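Local coordinates for protein glutaminase 1 (Escherichia coli, PDB 1U60) that catalyses the hydrolysis of L-glutamine to L-glutamate and ammonium, using a beta-lactamase-like fold, at residues 9-14 with 53-58; 70-75 with 137-142; 77-82 with 125-130; 200-205 with 275-280. All blocks are in the same frame, centred on the assembly; numbering follows the deposited sequence.

Contact 1. Residues 9-14 with 53-58; sequences QAVDQA and YSAGDS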
loop_
_atom_site.group_PDB
_atom_site.type_symbol
_atom_site.label_atom_id
_atom_site.label_comp_id
_atom_site.label_asym_id
_atom_site.label_seq_id
_atom_site.Cartn_x
_atom_site.Cartn_y
_atom_site.Cartn_z
ATOM N N GLN A 9 -22.237 -19.590 0.222
ATOM C CA GLN A 9 -21.349 -20.592 0.824
ATOM C C GLN A 9 -20.111 -19.985 1.423
ATOM O O GLN A 9 -19.647 -20.416 2.459
ATOM C CB GLN A 9 -20.884 -21.648 -0.196
ATOM C CG GLN A 9 -21.918 -22.694 -0.554
ATOM C CD GLN A 9 -21.394 -23.675 -1.593
ATOM O OE1 GLN A 9 -20.166 -23.934 -1.649
ATOM N NE2 GLN A 9 -22.305 -24.238 -2.407
ATOM N N ALA A 10 -19.550 -18.991 0.746
ATOM C CA ALA A 10 -18.367 -18.315 1.236
ATOM C C ALA A 10 -18.608 -17.597 2.537
ATOM O O ALA A 10 -17.823 -17.768 3.443
ATOM C CB ALA A 10 -17.795 -17.374 0.180
ATOM N N VAL A 11 -19.700 -16.818 2.681
ATOM C CA VAL A 11 -19.954 -16.159 3.952
ATOM C C VAL A 11 -20.334 -17.176 5.050
ATOM O O VAL A 11 -19.959 -16.983 6.195
ATOM C CB VAL A 11 -21.051 -15.018 3.936
ATOM C CG1 VAL A 11 -20.635 -13.911 2.953
ATOM C CG2 VAL A 11 -22.403 -15.515 3.609
ATOM N N ASP A 12 -21.112 -18.196 4.695
ATOM C CA ASP A 12 -21.422 -19.296 5.637
ATOM C C ASP A 12 -20.191 -20.005 6.187
ATOM O O ASP A 12 -20.049 -20.177 7.406
ATOM C CB ASP A 12 -22.370 -20.323 4.978
ATOM C CG ASP A 12 -23.810 -19.786 4.855
ATOM O OD1 ASP A 12 -24.110 -18.715 5.405
ATOM O OD2 ASP A 12 -24.708 -20.401 4.252
ATOM N N GLN A 13 -19.279 -20.378 5.311
ATOM C CA GLN A 13 -18.050 -21.056 5.737
ATOM C C GLN A 13 -17.118 -20.146 6.524
ATOM O O GLN A 13 -16.493 -20.579 7.495
ATOM C CB GLN A 13 -17.350 -21.667 4.523
ATOM C CG GLN A 13 -18.258 -22.710 3.848
ATOM C CD GLN A 13 -17.619 -23.497 2.704
ATOM O OE1 GLN A 13 -16.494 -23.204 2.272
ATOM N NE2 GLN A 13 -18.348 -24.512 2.212
ATOM N N ALA A 14 -17.016 -18.874 6.140
ATOM C CA ALA A 14 -16.204 -17.963 6.938
ATOM C C ALA A 14 -16.737 -17.807 8.360
ATOM O O ALA A 14 -15.965 -17.708 9.304
ATOM C CB ALA A 14 -16.123 -16.568 6.258
ATOM N N TYR A 53 -25.557 -11.146 0.713
ATOM C CA TYR A 53 -25.362 -12.470 1.308
ATOM C C TYR A 53 -24.749 -12.260 2.680
ATOM O O TYR A 53 -23.743 -11.544 2.800
ATOM C CB TYR A 53 -24.403 -13.335 0.489
ATOM C CG TYR A 53 -24.841 -13.441 -0.931
ATOM C CD1 TYR A 53 -25.817 -14.381 -1.312
ATOM C CD2 TYR A 53 -24.387 -12.532 -1.893
ATOM C CE1 TYR A 53 -26.308 -14.421 -2.631
ATOM C CE2 TYR A 53 -24.854 -12.580 -3.188
ATOM C CZ TYR A 53 -25.799 -13.523 -3.562
ATOM O OH TYR A 53 -26.268 -13.540 -4.846
ATOM N N SER A 54 -25.292 -12.884 3.712
ATOM C CA SER A 54 -24.688 -12.719 5.036
ATOM C C SER A 54 -24.854 -13.914 5.932
ATOM O O SER A 54 -25.622 -14.818 5.634
ATOM C CB SER A 54 -25.244 -11.472 5.710
ATOM O OG SER A 54 -26.519 -11.730 6.294
ATOM N N ALA A 55 -24.102 -13.896 7.023
ATOM C CA ALA A 55 -24.141 -14.909 8.066
ATOM C C ALA A 55 -23.869 -14.244 9.382
ATOM O O ALA A 55 -23.164 -13.224 9.456
ATOM C CB ALA A 55 -23.062 -16.005 7.806
ATOM N N GLY A 56 -24.462 -14.783 10.447
ATOM C CA GLY A 56 -24.295 -14.238 11.768
ATOM C C GLY A 56 -25.197 -13.079 12.064
ATOM O O GLY A 56 -26.264 -12.892 11.439
ATOM N N ASP A 57 -24.733 -12.258 13.001
ATOM C CA ASP A 57 -25.470 -11.136 13.576
ATOM C C ASP A 57 -25.435 -9.894 12.663
ATOM O O ASP A 57 -25.076 -8.817 13.073
ATOM C CB ASP A 57 -24.859 -10.772 14.935
ATOM C CG ASP A 57 -24.882 -11.932 15.921
ATOM O OD1 ASP A 57 -25.996 -12.232 16.422
ATOM O OD2 ASP A 57 -23.847 -12.569 16.250
ATOM N N SER A 58 -25.803 -10.077 11.418
ATOM C CA SER A 58 -25.534 -9.107 10.380
ATOM C C SER A 58 -26.432 -7.852 10.382
ATOM O O SER A 58 -26.154 -6.908 9.639
ATOM C CB SER A 58 -25.579 -9.803 9.022
ATOM O OG SER A 58 -26.876 -10.315 8.748
HETATM O O HOH W 1 -26.240 -17.878 6.720
#
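Helix 9-14 lies along the edge strand 53-56 and runs almost in the same direction, the two short axes only 16° apart and 7.1 Å from each other at closest approach. No hydrogen bond passes directly between them, so the fit depends on small side chains. Val-11 is the tight part. Its CB points at the strand, and its two methyls divide the work: CG1, anti to its own carbonyl carbon and beside its own backbone N, faces Tyr-53 O, while CG2, in the crowded position between the backbone N and the carbonyl carbon, rests 3.7 Å from Ser-54 C. From the strand, Ala-55 answers with a methyl, the CB coming within 3.6 Å of Val-11 O; alanine suits the spot because its single methyl is all that stands between the strand and the helix carbonyl. Of the Tyr-53 side chain, it is CB that meets Val-11 CG2, at 4.3 Å; the ring leads away to lie against Ala-4 and Leu-7, earlier on the same helix.

The other side is looser and wet. Asp-12 reaches round the margin until its OD1 is 3.8 Å from Ala-55 CB, and a water donates to Asp-12 OD1 over 2.6 Å. The same water makes a weak bond to Ser-54 O, a polar bridge that suits a partly exposed carboxylate. Further in, Val-11 also meets Val-43 and Ile-45 of the next strand, and helix 290-303 covers Ala-14. Terminal helices packed together on one face of a five-stranded antiparallel sheet are a hallmark of the serine beta-lactamase-like fold.

Contact 2. Residues 70-75 with 137-142; sequences VCTLAL and QRILHI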
loop_
_atom_site.group_PDB
_atom_site.type_symbol
_atom_site.label_atom_id
_atom_site.label_comp_id
_atom_site.label_asym_id
_atom_site.label_seq_id
_atom_site.Cartn_x
_atom_site.Cartn_y
_atom_site.Cartn_z
ATOM N N VAL A 70 -13.203 6.934 5.938
ATOM C CA VAL A 70 -13.303 6.624 4.504
ATOM C C VAL A 70 -14.396 7.532 3.927
ATOM O O VAL A 70 -14.260 8.075 2.811
ATOM C CB VAL A 70 -13.609 5.132 4.281
ATOM C CG1 VAL A 70 -13.965 4.864 2.828
ATOM C CG2 VAL A 70 -12.461 4.285 4.738
ATOM N N CYS A 71 -15.500 7.672 4.665
ATOM C CA CYS A 71 -16.626 8.448 4.141
ATOM C C CYS A 71 -16.296 9.944 4.027
ATOM O O CYS A 71 -16.662 10.605 3.074
ATOM C CB CYS A 71 -17.869 8.293 5.006
ATOM S SG CYS A 71 -18.368 6.565 5.337
ATOM N N THR A 72 -15.600 10.487 5.019
ATOM C CA THR A 72 -15.298 11.905 4.962
ATOM C C THR A 72 -14.239 12.169 3.906
ATOM O O THR A 72 -14.240 13.250 3.228
ATOM C CB THR A 72 -14.891 12.361 6.380
ATOM O OG1 THR A 72 -16.098 12.395 7.194
ATOM C CG2 THR A 72 -14.280 13.776 6.378
ATOM N N LEU A 73 -13.301 11.227 3.752
ATOM C CA LEU A 73 -12.339 11.321 2.672
ATOM C C LEU A 73 -13.088 11.396 1.338
ATOM O O LEU A 73 -12.727 12.157 0.431
ATOM C CB LEU A 73 -11.391 10.120 2.694
ATOM C CG LEU A 73 -10.456 9.958 1.511
ATOM C CD1 LEU A 73 -9.650 11.287 1.332
ATOM C CD2 LEU A 73 -9.536 8.753 1.623
ATOM N N ALA A 74 -14.068 10.511 1.170
ATOM C CA ALA A 74 -14.816 10.474 -0.096
ATOM C C ALA A 74 -15.457 11.849 -0.354
ATOM O O ALA A 74 -15.361 12.411 -1.453
ATOM C CB ALA A 74 -15.811 9.406 -0.064
ATOM N N LEU A 75 -16.042 12.444 0.690
ATOM C CA LEU A 75 -16.631 13.772 0.547
ATOM C C LEU A 75 -15.598 14.849 0.226
ATOM O O LEU A 75 -15.834 15.731 -0.606
ATOM C CB LEU A 75 -17.447 14.120 1.804
ATOM C CG LEU A 75 -18.216 15.414 1.719
ATOM C CD1 LEU A 75 -19.117 15.477 0.485
ATOM C CD2 LEU A 75 -18.987 15.569 2.987
ATOM N N GLN A 137 -23.947 17.861 9.002
ATOM C CA GLN A 137 -25.042 17.381 8.176
ATOM C C GLN A 137 -24.516 16.787 6.866
ATOM O O GLN A 137 -25.008 15.752 6.447
ATOM C CB GLN A 137 -26.087 18.484 7.885
ATOM C CG GLN A 137 -27.023 18.754 9.067
ATOM C CD GLN A 137 -27.697 17.506 9.659
ATOM O OE1 GLN A 137 -28.321 16.736 8.940
ATOM N NE2 GLN A 137 -27.592 17.328 10.968
ATOM N N ARG A 138 -23.508 17.402 6.245
ATOM C CA ARG A 138 -23.027 16.929 4.948
ATOM C C ARG A 138 -22.288 15.594 5.111
ATOM O O ARG A 138 -22.435 14.718 4.302
ATOM C CB ARG A 138 -22.161 17.965 4.280
ATOM C CG ARG A 138 -22.905 19.274 3.869
ATOM C CD ARG A 138 -22.053 20.225 3.015
ATOM N NE ARG A 138 -21.788 19.639 1.700
ATOM C CZ ARG A 138 -20.587 19.323 1.203
ATOM N NH1 ARG A 138 -19.458 19.593 1.836
ATOM N NH2 ARG A 138 -20.527 18.782 -0.012
ATOM N N ILE A 139 -21.565 15.436 6.214
ATOM C CA ILE A 139 -20.853 14.159 6.515
ATOM C C ILE A 139 -21.820 13.045 6.856
ATOM O O ILE A 139 -21.714 11.955 6.328
ATOM C CB ILE A 139 -19.834 14.377 7.628
ATOM C CG1 ILE A 139 -18.623 15.161 7.075
ATOM C CG2 ILE A 139 -19.366 13.047 8.248
ATOM C CD1 ILE A 139 -17.705 15.756 8.128
ATOM N N LEU A 140 -22.834 13.335 7.698
ATOM C CA LEU A 140 -23.881 12.354 8.016
ATOM C C LEU A 140 -24.570 11.894 6.723
ATOM O O LEU A 140 -24.807 10.721 6.532
ATOM C CB LEU A 140 -24.885 12.926 9.015
ATOM C CG LEU A 140 -26.058 12.015 9.350
ATOM C CD1 LEU A 140 -25.558 10.702 9.949
ATOM C CD2 LEU A 140 -27.023 12.726 10.308
ATOM N N HIS A 141 -24.840 12.836 5.820
ATOM C CA HIS A 141 -25.535 12.530 4.574
ATOM C C HIS A 141 -24.702 11.599 3.695
ATOM O O HIS A 141 -25.225 10.644 3.155
ATOM C CB HIS A 141 -25.871 13.831 3.847
ATOM C CG HIS A 141 -26.695 13.637 2.628
ATOM N ND1 HIS A 141 -28.026 13.282 2.684
ATOM C CD2 HIS A 141 -26.373 13.712 1.315
ATOM C CE1 HIS A 141 -28.497 13.185 1.451
ATOM N NE2 HIS A 141 -27.511 13.427 0.606
ATOM N N ILE A 142 -23.413 11.873 3.550
ATOM C CA ILE A 142 -22.602 10.963 2.739
ATOM C C ILE A 142 -22.485 9.571 3.331
ATOM O O ILE A 142 -22.514 8.566 2.578
ATOM C CB ILE A 142 -21.249 11.548 2.331
ATOM C CG1 ILE A 142 -20.823 10.857 1.039
ATOM C CG2 ILE A 142 -20.190 11.425 3.429
ATOM C CD1 ILE A 142 -19.527 11.411 0.471
#
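Helices 70-75 and 137-142 cross steeply, at 110° with their axes 9.3 Å apart, and approach most closely where Thr-72 faces Ile-139. This is a helix-helix crossing in the helical part of the beta-lactamase-like fold, with helix 70-75 belonging to the helix that follows Ser-66, a predicted substrate-binding residue. The interface is buried and mainly apolar, which is why branched aliphatic side chains carry it.

Leu-75 and Ile-142 bury the most surface. Both point at the partner helix, and their side chains cross obliquely. In Ile-142 the first torsion sets CG1 anti to the backbone N, and the extended chain beyond it drives CD1 against the opposing helix, 3.6 Å from Leu-75 N and 3.7 Å from Leu-75 CB. Its CG2 branch, in the crowded position, turns to Cys-71 and lies 3.6 Å from Cys-71 O. One turn back, Ile-139 lays three carbons against Thr-72 OG1, the nearest being CG2 at 3.5 Å; Thr-72 is slim enough to let the two backbones come close. Around these residues, Thr-124 of helix 117-126 and Val-191 of helix 185-195 also pack on Ile-139.

At the margin the bent chain of Arg-138 folds back across Leu-75 at about a right angle, while NH1 is held by a salt bridge to Asp-79. Leu-75 CG, anti to its backbone N, spreads its methyls against this group: CD2 lies over one face of the guanidinium, 4.1 Å above the plane and offset toward its rim, and CD1 touches Arg-138 NH2 at 3.6 Å.

Contact 3. Residues 77-82 with 125-130; sequences LEDVGP and SLINAE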
loop_
_atom_site.group_PDB
_atom_site.type_symbol
_atom_site.label_atom_id
_atom_site.label_comp_id
_atom_site.label_asym_id
_atom_site.label_seq_id
_atom_site.Cartn_x
_atom_site.Cartn_y
_atom_site.Cartn_z
ATOM N N LEU A 77 -12.846 14.525 -1.352
ATOM C CA LEU A 77 -12.471 14.381 -2.753
ATOM C C LEU A 77 -13.515 14.979 -3.693
ATOM O O LEU A 77 -13.171 15.654 -4.679
ATOM C CB LEU A 77 -12.171 12.919 -3.115
ATOM C CG LEU A 77 -10.892 12.269 -2.553
ATOM C CD1 LEU A 77 -11.010 10.773 -2.616
ATOM C CD2 LEU A 77 -9.662 12.769 -3.305
ATOM N N GLU A 78 -14.788 14.804 -3.384
ATOM C CA GLU A 78 -15.850 15.366 -4.198
ATOM C C GLU A 78 -15.827 16.885 -4.090
ATOM O O GLU A 78 -16.016 17.584 -5.107
ATOM C CB GLU A 78 -17.237 14.863 -3.765
ATOM C CG GLU A 78 -17.462 13.367 -3.943
ATOM C CD GLU A 78 -17.450 12.957 -5.408
ATOM O OE1 GLU A 78 -18.066 13.682 -6.236
ATOM O OE2 GLU A 78 -16.798 11.956 -5.755
ATOM N N ASP A 79 -15.552 17.397 -2.891
ATOM C CA ASP A 79 -15.526 18.849 -2.634
ATOM C C ASP A 79 -14.340 19.594 -3.228
ATOM O O ASP A 79 -14.525 20.631 -3.862
ATOM C CB ASP A 79 -15.537 19.149 -1.152
ATOM C CG ASP A 79 -16.904 19.022 -0.517
ATOM O OD1 ASP A 79 -17.920 18.692 -1.196
ATOM O OD2 ASP A 79 -17.019 19.167 0.717
ATOM N N VAL A 80 -13.106 19.086 -3.039
ATOM C CA VAL A 80 -11.905 19.848 -3.388
ATOM C C VAL A 80 -10.977 19.147 -4.401
ATOM O O VAL A 80 -10.095 19.776 -4.953
ATOM C CB VAL A 80 -11.107 20.284 -2.126
ATOM C CG1 VAL A 80 -11.988 21.092 -1.168
ATOM C CG2 VAL A 80 -10.444 19.069 -1.388
ATOM N N GLY A 81 -11.219 17.861 -4.662
ATOM C CA GLY A 81 -10.530 17.084 -5.683
ATOM C C GLY A 81 -9.264 16.429 -5.154
ATOM O O GLY A 81 -8.810 16.782 -4.058
ATOM N N PRO A 82 -8.691 15.502 -5.907
ATOM C CA PRO A 82 -7.558 14.724 -5.397
ATOM C C PRO A 82 -6.277 15.479 -5.182
ATOM O O PRO A 82 -5.524 15.144 -4.242
ATOM C CB PRO A 82 -7.371 13.608 -6.449
ATOM C CG PRO A 82 -8.049 14.178 -7.695
ATOM C CD PRO A 82 -9.169 14.960 -7.200
ATOM N N SER A 125 -11.999 18.870 8.549
ATOM C CA SER A 125 -11.917 20.328 8.509
ATOM C C SER A 125 -11.875 20.908 7.090
ATOM O O SER A 125 -12.133 22.116 6.916
ATOM C CB SER A 125 -10.650 20.828 9.256
ATOM O OG SER A 125 -9.462 20.735 8.457
ATOM N N LEU A 126 -11.513 20.068 6.127
ATOM C CA LEU A 126 -11.369 20.404 4.694
ATOM C C LEU A 126 -12.685 20.415 3.923
ATOM O O LEU A 126 -12.758 21.064 2.877
ATOM C CB LEU A 126 -10.391 19.420 4.022
ATOM C CG LEU A 126 -9.897 19.659 2.593
ATOM C CD1 LEU A 126 -9.366 21.065 2.389
ATOM C CD2 LEU A 126 -8.859 18.615 2.199
ATOM N N ILE A 127 -13.709 19.717 4.428
ATOM C CA ILE A 127 -15.064 19.642 3.844
ATOM C C ILE A 127 -15.630 21.060 3.637
ATOM O O ILE A 127 -15.422 21.914 4.482
ATOM C CB ILE A 127 -15.961 18.766 4.897
ATOM C CG1 ILE A 127 -15.456 17.350 4.879
ATOM C CG2 ILE A 127 -17.484 18.790 4.718
ATOM C CD1 ILE A 127 -15.132 16.897 3.614
ATOM N N ASN A 128 -16.325 21.302 2.529
ATOM C CA ASN A 128 -17.009 22.594 2.336
ATOM C C ASN A 128 -18.164 22.725 3.358
ATOM O O ASN A 128 -18.982 21.821 3.534
ATOM C CB ASN A 128 -17.647 22.659 0.928
ATOM C CG ASN A 128 -16.655 22.808 -0.217
ATOM O OD1 ASN A 128 -17.043 22.594 -1.375
ATOM N ND2 ASN A 128 -15.454 23.262 0.060
ATOM N N ALA A 129 -18.235 23.847 4.048
ATOM C CA ALA A 129 -19.280 24.078 5.061
ATOM C C ALA A 129 -19.265 25.527 5.498
ATOM O O ALA A 129 -18.194 26.083 5.755
ATOM C CB ALA A 129 -19.046 23.211 6.302
ATOM N N GLU A 130 -20.449 26.106 5.651
ATOM C CA GLU A 130 -20.588 27.491 6.122
ATOM C C GLU A 130 -20.498 27.596 7.623
ATOM O O GLU A 130 -20.191 28.662 8.152
ATOM C CB GLU A 130 -21.964 28.030 5.715
ATOM C CG GLU A 130 -22.082 28.185 4.225
ATOM C CD GLU A 130 -21.520 29.506 3.767
ATOM O OE1 GLU A 130 -22.310 30.490 3.734
ATOM O OE2 GLU A 130 -20.294 29.562 3.476
HETATM O O HOH W 2 -14.464 23.722 -2.948
#
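Asp-79 and Asn-128 both carry CG anti to their own carbonyl carbon, at chi1 -78° in Asp-79, and from opposing backbones these torsions slide the two side chains past each other in opposite directions. The carboxylate and the amide end up stacked, their planes only 7° apart, with Asn-128 OD1 3.7 Å from Asp-79 CG. The same placement lets Asn-128 donate from its backbone: its N lies 2.9 Å from Asp-79 OD2 in a fairly straight bond, 162° at the hydrogen, that arrives from above the carboxylate plane. OD2 is thus gripped twice, because Arg-138 also forms a salt bridge with it. A negative charge near the C-terminal end of a helix would probably be disfavoured by the helix dipole, and the arginine may offset this. NH1 of Arg-138 also donates to Asn-128 O, so one cation ties both residues.

Beside this polar centre Val-80 and Leu-126 cross obliquely, Val-80 CG2 resting 3.9 Å from Leu-126 CD2. Ile-127 turns its CB away, yet its CG2 comes within 4.0 Å of Asp-79 OD2, placing a methyl beside the charge. A water also links the segments, donating to Asp-79 O and accepting from Asn-128 ND2, each at 3.2 Å.

Past Val-80 the chain leaves the helix at Gly-81, whose positive phi comes easily to a residue without a side chain, and Pro-82 O forms a hydrogen bond with Tyr-252 OH of the second subunit. The arrangement joins one helix end to the turn after another, within the helical region of the glutaminase fold.

Contact 4. Residues 200-205 with 275-280; sequences LNTIEL and GIAAFS. With EDO (1,2-ethanediol), chain I.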
loop_
_atom_site.group_PDB
_atom_site.type_symbol
_atom_site.label_atom_id
_atom_site.label_comp_id
_atom_site.label_asym_id
_atom_site.label_seq_id
_atom_site.Cartn_x
_atom_site.Cartn_y
_atom_site.Cartn_z
ATOM N N LEU A 200 -23.870 1.415 12.435
ATOM C CA LEU A 200 -24.284 0.678 11.253
ATOM C C LEU A 200 -24.105 -0.821 11.447
ATOM O O LEU A 200 -23.356 -1.247 12.333
ATOM C CB LEU A 200 -23.509 1.155 10.026
ATOM C CG LEU A 200 -22.121 0.563 9.789
ATOM C CD1 LEU A 200 -21.632 1.092 8.435
ATOM C CD2 LEU A 200 -21.110 0.823 10.979
ATOM N N ASN A 201 -24.779 -1.639 10.629
ATOM C CA ASN A 201 -24.630 -3.069 10.729
ATOM C C ASN A 201 -23.697 -3.609 9.659
ATOM O O ASN A 201 -23.146 -2.851 8.841
ATOM C CB ASN A 201 -25.957 -3.817 10.737
ATOM C CG ASN A 201 -26.751 -3.623 9.524
ATOM O OD1 ASN A 201 -26.222 -3.565 8.398
ATOM N ND2 ASN A 201 -28.097 -3.528 9.708
ATOM N N THR A 202 -23.503 -4.897 9.665
ATOM C CA THR A 202 -22.489 -5.477 8.788
ATOM C C THR A 202 -22.901 -5.363 7.313
ATOM O O THR A 202 -22.035 -5.232 6.434
ATOM C CB THR A 202 -22.221 -6.897 9.192
ATOM O OG1 THR A 202 -21.668 -6.899 10.524
ATOM C CG2 THR A 202 -21.125 -7.569 8.333
ATOM N N ILE A 203 -24.203 -5.475 7.041
ATOM C CA ILE A 203 -24.688 -5.298 5.677
ATOM C C ILE A 203 -24.449 -3.875 5.207
ATOM O O ILE A 203 -24.090 -3.656 4.059
ATOM C CB ILE A 203 -26.133 -5.806 5.558
ATOM C CG1 ILE A 203 -26.080 -7.353 5.564
ATOM C CG2 ILE A 203 -26.768 -5.384 4.254
ATOM C CD1 ILE A 203 -27.374 -8.012 5.747
ATOM N N GLU A 204 -24.719 -2.905 6.081
ATOM C CA GLU A 204 -24.471 -1.506 5.773
ATOM C C GLU A 204 -23.000 -1.231 5.523
ATOM O O GLU A 204 -22.651 -0.535 4.581
ATOM C CB GLU A 204 -25.033 -0.640 6.881
ATOM C CG GLU A 204 -26.563 -0.673 6.803
ATOM C CD GLU A 204 -27.288 -0.150 8.052
ATOM O OE1 GLU A 204 -26.668 -0.018 9.154
ATOM O OE2 GLU A 204 -28.530 0.065 7.905
ATOM N N LEU A 205 -22.133 -1.845 6.330
ATOM C CA LEU A 205 -20.686 -1.720 6.090
ATOM C C LEU A 205 -20.276 -2.297 4.754
ATOM O O LEU A 205 -19.513 -1.672 4.013
ATOM C CB LEU A 205 -19.902 -2.312 7.235
ATOM C CG LEU A 205 -18.379 -2.255 7.185
ATOM C CD1 LEU A 205 -17.952 -0.787 6.995
ATOM C CD2 LEU A 205 -17.721 -2.824 8.424
ATOM N N GLY A 275 -18.319 -5.433 -2.143
ATOM C CA GLY A 275 -17.854 -5.135 -0.801
ATOM C C GLY A 275 -17.962 -6.352 0.084
ATOM O O GLY A 275 -18.938 -7.102 -0.021
ATOM N N ILE A 276 -16.973 -6.542 0.958
ATOM C CA ILE A 276 -16.981 -7.619 1.929
ATOM C C ILE A 276 -16.766 -6.975 3.273
ATOM O O ILE A 276 -15.850 -6.178 3.488
ATOM C CB ILE A 276 -15.859 -8.666 1.687
ATOM C CG1 ILE A 276 -15.828 -9.119 0.247
ATOM C CG2 ILE A 276 -15.929 -9.868 2.716
ATOM C CD1 ILE A 276 -14.517 -9.917 -0.150
ATOM N N ALA A 277 -17.593 -7.333 4.221
ATOM C CA ALA A 277 -17.418 -6.772 5.559
ATOM C C ALA A 277 -17.645 -7.824 6.618
ATOM O O ALA A 277 -18.354 -8.821 6.406
ATOM C CB ALA A 277 -18.331 -5.623 5.783
ATOM N N ALA A 278 -17.086 -7.571 7.778
ATOM C CA ALA A 278 -17.407 -8.386 8.972
ATOM C C ALA A 278 -17.345 -7.565 10.208
ATOM O O ALA A 278 -16.846 -6.463 10.204
ATOM C CB ALA A 278 -16.426 -9.550 9.060
ATOM N N PHE A 279 -17.853 -8.137 11.316
ATOM C CA PHE A 279 -17.871 -7.505 12.583
ATOM C C PHE A 279 -17.713 -8.524 13.677
ATOM O O PHE A 279 -18.336 -9.596 13.639
ATOM C CB PHE A 279 -19.200 -6.748 12.720
ATOM C CG PHE A 279 -19.688 -6.575 14.117
ATOM C CD1 PHE A 279 -19.069 -5.707 14.987
ATOM C CD2 PHE A 279 -20.861 -7.224 14.526
ATOM C CE1 PHE A 279 -19.544 -5.535 16.258
ATOM C CE2 PHE A 279 -21.368 -7.050 15.786
ATOM C CZ PHE A 279 -20.722 -6.200 16.668
ATOM N N SER A 280 -16.841 -8.175 14.625
ATOM C CA SER A 280 -16.901 -8.735 15.954
ATOM C C SER A 280 -16.160 -7.830 16.949
ATOM O O SER A 280 -15.036 -7.360 16.623
ATOM C CB SER A 280 -16.307 -10.134 15.996
ATOM O OG SER A 280 -16.708 -10.764 17.244
HETATM C C1 EDO I . -30.416 -5.781 7.027
HETATM O O1 EDO I . -29.902 -6.330 8.275
HETATM C C2 EDO I . -29.708 -4.488 6.626
HETATM O O2 EDO I . -30.049 -3.328 7.409
#
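Thr-202, Ala-277 and Leu-205 carry this buried contact between the first turn of helix 202-205 and strand 275-279. Thr-202 gives the most surface. Its CG2, anti to the backbone N, lies 3.6 Å from Ala-277 O and also meets Ala-278 CA, whereas OG1 turns to Phe-279 and comes within 3.3 Å of Phe-279 CB. The ring of Phe-279 then leads away and stacks on Phe-62. Ala-277 points its methyl toward the helix, and Leu-205, with CG anti to its backbone N, sets that CG 3.6 Å from Ala-277 CB. An alanine suits the spot, since its single carbon lets the helix settle close on the strand.

The helix start is fixed by a capping box: Glu-204 N donates to Asn-201 OD1 at 2.8 Å, nearly along the C=O axis, and Asn-201 N donates to Glu-204 OE1 at 2.9 Å. Asn-201 ND2 donates a hydrogen bond to O2 of a 1,2-ethanediol, probably from the crystallisation liquor, at 3.0 Å. Strand 274-279 lies between strands 42-47 and 265-270; helix 202-213 packs on one face of this sheet, and helix 290-303, touching Ile-276 and Ala-278, on the other.

Overall arrangement
From the N terminus, contact 1 closes a 38-residue loop, bringing the opening helix onto the edge strand of the five-stranded sheet. Contact 2 then spans 61 residues to join helices 68-80 and 132-147, and contact 3 is nested inside that loop, taking the later end of helix 68-80 to the turn between helices 117-126 and 132-147. Contact 4 follows in series, spanning 69 residues to set helix 202-213 on the central strand; no loops cross. Contacts 1 and 4 touch through Ser-54, Ser-58 and Ile-203 and set helices 4-18 and 202-213 on opposite faces of the sheet. Contacts 2 and 3, in the helical region, share helix 68-80 and are joined through Arg-138.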